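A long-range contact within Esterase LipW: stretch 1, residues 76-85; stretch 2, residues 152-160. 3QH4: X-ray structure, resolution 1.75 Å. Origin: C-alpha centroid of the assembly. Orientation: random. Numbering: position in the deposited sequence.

Stretch 1 (76-85) RIYRAAPTPA
Stretch 2 (152-160) RLGFDARRL

Residues 76-79 form an extended strand, and residues 80-84 loop back, with a cis peptide before Pro 84, to bring Ala 85 beside stretch 2. There a helix ends at Leu 153, Gly 154 leaves it with phi/psi 83/31 in a Schellman motif, and Phe 155 and Asp 156 continue as strand before a type I turn from Asp 156 to Arg 159.

The backbone pairing is parallel, Ala 85 bridging Phe 155 with their CA atoms 4.6 Å apart and their side chains on the same face of the sheet. Ala 85 N donates to Gly 154 O (2.9 Å, 174°) and Asp 156 N to Ala 85 O (2.7 Å, 170°), so one residue bonds to both neighbors of its partner, as parallel strands require. CA-H...O contacts accompany them: Phe 155 CA to Ala 85 O, 3.2 Å, and Pro 84 CA to Gly 154 O, 3.4 Å. Glycine suits position 154 because its phi is positive and because a CB there would lie 2.6 Å from Thr 83 CG2; Thr 83 (chi1 p) already brings CG2 to 3.6 Å from Gly 154 CA.

Polar side chains bond to backbone and to each other. Arg 79 (m, t, t, chi4 96°) turns its guanidinium edge to Leu 153 O, at the last helical residue: Arg 79 NH2 donates to that oxygen at 2.9 Å, and NE adds a weak bond at 3.4 Å. A water accepts from Arg 79 NE (3.0 Å) and donates to Gly 154 O (2.9 Å), bridging the stretches. Within stretch 2, Asp 156 (chi1 t) accepts Arg 158 N at OD1 (3.0 Å) and forms a salt bridge from OD2 to Arg 159 NE (2.8 Å), linking the first and last residues of the turn, which Arg 159 N also joins through its bond to Asp 156 O (2.9 Å).

Apolar packing centers on Phe 155 (chi1 m, chi2 -31°). Ile 77 (m, t) points toward stretch 2, and its CG2 meets the ring edge at Phe 155 CZ, 3.9 Å away, a buried contact suited to two hydrocarbon side chains.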

# COMPACT_ATOMS: atom_id res chain seq x y z
N ARG A 76 -12.55 1.87 6.50
CA ARG A 76 -12.89 3.28 6.36
C ARG A 76 -13.31 3.52 4.92
O ARG A 76 -12.59 3.16 3.99
CB ARG A 76 -11.72 4.19 6.75
CG ARG A 76 -12.06 5.69 6.62
CD ARG A 76 -11.09 6.56 7.41
NE ARG A 76 -11.19 6.29 8.86
CZ ARG A 76 -10.27 6.64 9.75
NH1 ARG A 76 -9.15 7.27 9.38
NH2 ARG A 76 -10.49 6.36 11.04
N ILE A 77 -14.48 4.12 4.75
CA ILE A 77 -15.00 4.31 3.41
C ILE A 77 -14.94 5.79 3.05
O ILE A 77 -15.49 6.63 3.77
CB ILE A 77 -16.44 3.76 3.27
CG1 ILE A 77 -16.49 2.31 3.76
CG2 ILE A 77 -16.92 3.83 1.80
CD1 ILE A 77 -17.91 1.75 3.88
N TYR A 78 -14.30 6.07 1.91
CA TYR A 78 -14.14 7.43 1.40
C TYR A 78 -15.00 7.55 0.16
O TYR A 78 -14.95 6.69 -0.71
CB TYR A 78 -12.67 7.67 1.02
CG TYR A 78 -11.68 7.46 2.14
CD1 TYR A 78 -11.29 6.17 2.53
CD2 TYR A 78 -11.09 8.55 2.78
CE1 TYR A 78 -10.36 5.99 3.53
CE2 TYR A 78 -10.16 8.39 3.78
CZ TYR A 78 -9.80 7.10 4.15
OH TYR A 78 -8.88 6.94 5.13
N ARG A 79 -15.84 8.60 0.08
CA ARG A 79 -16.68 8.73 -1.10
C ARG A 79 -16.49 10.14 -1.70
O ARG A 79 -16.76 11.16 -1.04
CB ARG A 79 -18.16 8.43 -0.80
CG ARG A 79 -18.43 6.99 -0.31
CD ARG A 79 -19.89 6.84 0.02
NE ARG A 79 -20.34 5.47 0.17
CZ ARG A 79 -20.44 4.83 1.33
NH1 ARG A 79 -20.07 5.44 2.46
NH2 ARG A 79 -20.89 3.57 1.37
N ALA A 80 -16.03 10.19 -2.95
CA ALA A 80 -15.85 11.45 -3.66
C ALA A 80 -16.44 11.41 -5.07
O ALA A 80 -15.90 12.03 -6.03
CB ALA A 80 -14.39 11.82 -3.71
N ALA A 81 -17.51 10.63 -5.22
CA ALA A 81 -18.24 10.56 -6.48
C ALA A 81 -19.67 10.12 -6.19
O ALA A 81 -19.91 9.43 -5.19
CB ALA A 81 -17.57 9.58 -7.44
N PRO A 82 -20.62 10.52 -7.05
CA PRO A 82 -22.01 10.08 -6.84
C PRO A 82 -22.19 8.58 -7.06
O PRO A 82 -21.39 7.95 -7.78
CB PRO A 82 -22.80 10.87 -7.91
CG PRO A 82 -21.91 12.02 -8.29
CD PRO A 82 -20.50 11.49 -8.15
N THR A 83 -23.23 8.04 -6.43
CA THR A 83 -23.62 6.64 -6.60
C THR A 83 -24.10 6.41 -8.04
O THR A 83 -24.70 7.31 -8.64
CB THR A 83 -24.74 6.23 -5.59
OG1 THR A 83 -25.84 7.14 -5.74
CG2 THR A 83 -24.25 6.32 -4.15
N PRO A 84 -23.78 5.25 -8.62
CA PRO A 84 -22.87 4.21 -8.12
C PRO A 84 -21.44 4.57 -8.52
O PRO A 84 -21.16 4.83 -9.69
CB PRO A 84 -23.33 2.93 -8.86
CG PRO A 84 -24.50 3.33 -9.71
CD PRO A 84 -24.40 4.83 -9.89
N ALA A 85 -20.56 4.62 -7.52
CA ALA A 85 -19.22 5.12 -7.69
C ALA A 85 -18.26 3.95 -8.01
O ALA A 85 -18.40 2.86 -7.41
CB ALA A 85 -18.79 5.82 -6.41
N ARG A 152 -26.26 -1.53 -2.13
CA ARG A 152 -26.56 -0.81 -0.89
C ARG A 152 -25.49 0.23 -0.52
O ARG A 152 -25.80 1.33 -0.02
CB ARG A 152 -26.75 -1.81 0.23
CG ARG A 152 -26.80 -1.22 1.62
CD ARG A 152 -26.99 -2.29 2.69
NE ARG A 152 -25.84 -3.16 2.95
CZ ARG A 152 -24.79 -2.83 3.70
NH1 ARG A 152 -24.71 -1.63 4.25
NH2 ARG A 152 -23.82 -3.71 3.90
N LEU A 153 -24.22 -0.11 -0.77
CA LEU A 153 -23.10 0.79 -0.44
C LEU A 153 -22.87 1.91 -1.46
O LEU A 153 -22.14 2.88 -1.18
CB LEU A 153 -21.81 -0.03 -0.23
CG LEU A 153 -21.80 -1.01 0.95
CD1 LEU A 153 -20.57 -1.91 0.85
CD2 LEU A 153 -21.86 -0.29 2.30
N GLY A 154 -23.49 1.82 -2.64
CA GLY A 154 -23.35 2.86 -3.66
C GLY A 154 -22.11 2.73 -4.54
O GLY A 154 -21.57 3.73 -5.00
N PHE A 155 -21.68 1.48 -4.76
CA PHE A 155 -20.52 1.20 -5.61
C PHE A 155 -20.89 0.57 -6.95
O PHE A 155 -21.88 -0.16 -7.04
CB PHE A 155 -19.55 0.24 -4.91
CG PHE A 155 -19.11 0.68 -3.55
CD1 PHE A 155 -18.99 2.03 -3.23
CD2 PHE A 155 -18.78 -0.27 -2.56
CE1 PHE A 155 -18.57 2.43 -1.94
CE2 PHE A 155 -18.38 0.12 -1.29
CZ PHE A 155 -18.26 1.46 -0.97
N ASP A 156 -20.10 0.84 -7.96
CA ASP A 156 -20.16 0.11 -9.23
C ASP A 156 -19.14 -1.05 -9.21
O ASP A 156 -17.94 -0.85 -9.42
CB ASP A 156 -19.88 1.07 -10.39
CG ASP A 156 -20.02 0.39 -11.76
OD1 ASP A 156 -20.34 -0.83 -11.81
OD2 ASP A 156 -19.82 1.08 -12.78
N ALA A 157 -19.63 -2.26 -8.97
CA ALA A 157 -18.75 -3.44 -8.91
C ALA A 157 -18.08 -3.78 -10.23
O ALA A 157 -17.07 -4.51 -10.24
CB ALA A 157 -19.53 -4.65 -8.38
N ARG A 158 -18.59 -3.25 -11.34
CA ARG A 158 -17.93 -3.43 -12.63
C ARG A 158 -16.68 -2.55 -12.78
O ARG A 158 -15.91 -2.69 -13.76
CB ARG A 158 -18.88 -3.15 -13.80
N ARG A 159 -16.47 -1.65 -11.81
CA ARG A 159 -15.29 -0.76 -11.84
C ARG A 159 -14.60 -0.85 -10.49
O ARG A 159 -14.61 0.09 -9.69
CB ARG A 159 -15.66 0.69 -12.24
CG ARG A 159 -16.03 0.81 -13.70
CD ARG A 159 -16.35 2.27 -14.04
NE ARG A 159 -17.61 2.66 -13.42
CZ ARG A 159 -18.00 3.91 -13.25
NH1 ARG A 159 -17.21 4.92 -13.66
NH2 ARG A 159 -19.18 4.15 -12.68
N LEU A 160 -14.02 -2.02 -10.24
CA LEU A 160 -13.32 -2.29 -8.98
C LEU A 160 -11.82 -2.33 -9.22
O LEU A 160 -11.34 -3.07 -10.09
CB LEU A 160 -13.80 -3.61 -8.38
CG LEU A 160 -12.99 -4.20 -7.21
CD1 LEU A 160 -13.26 -3.41 -5.97
CD2 LEU A 160 -13.42 -5.69 -7.01
O HOH W 1 -20.60 5.44 -2.82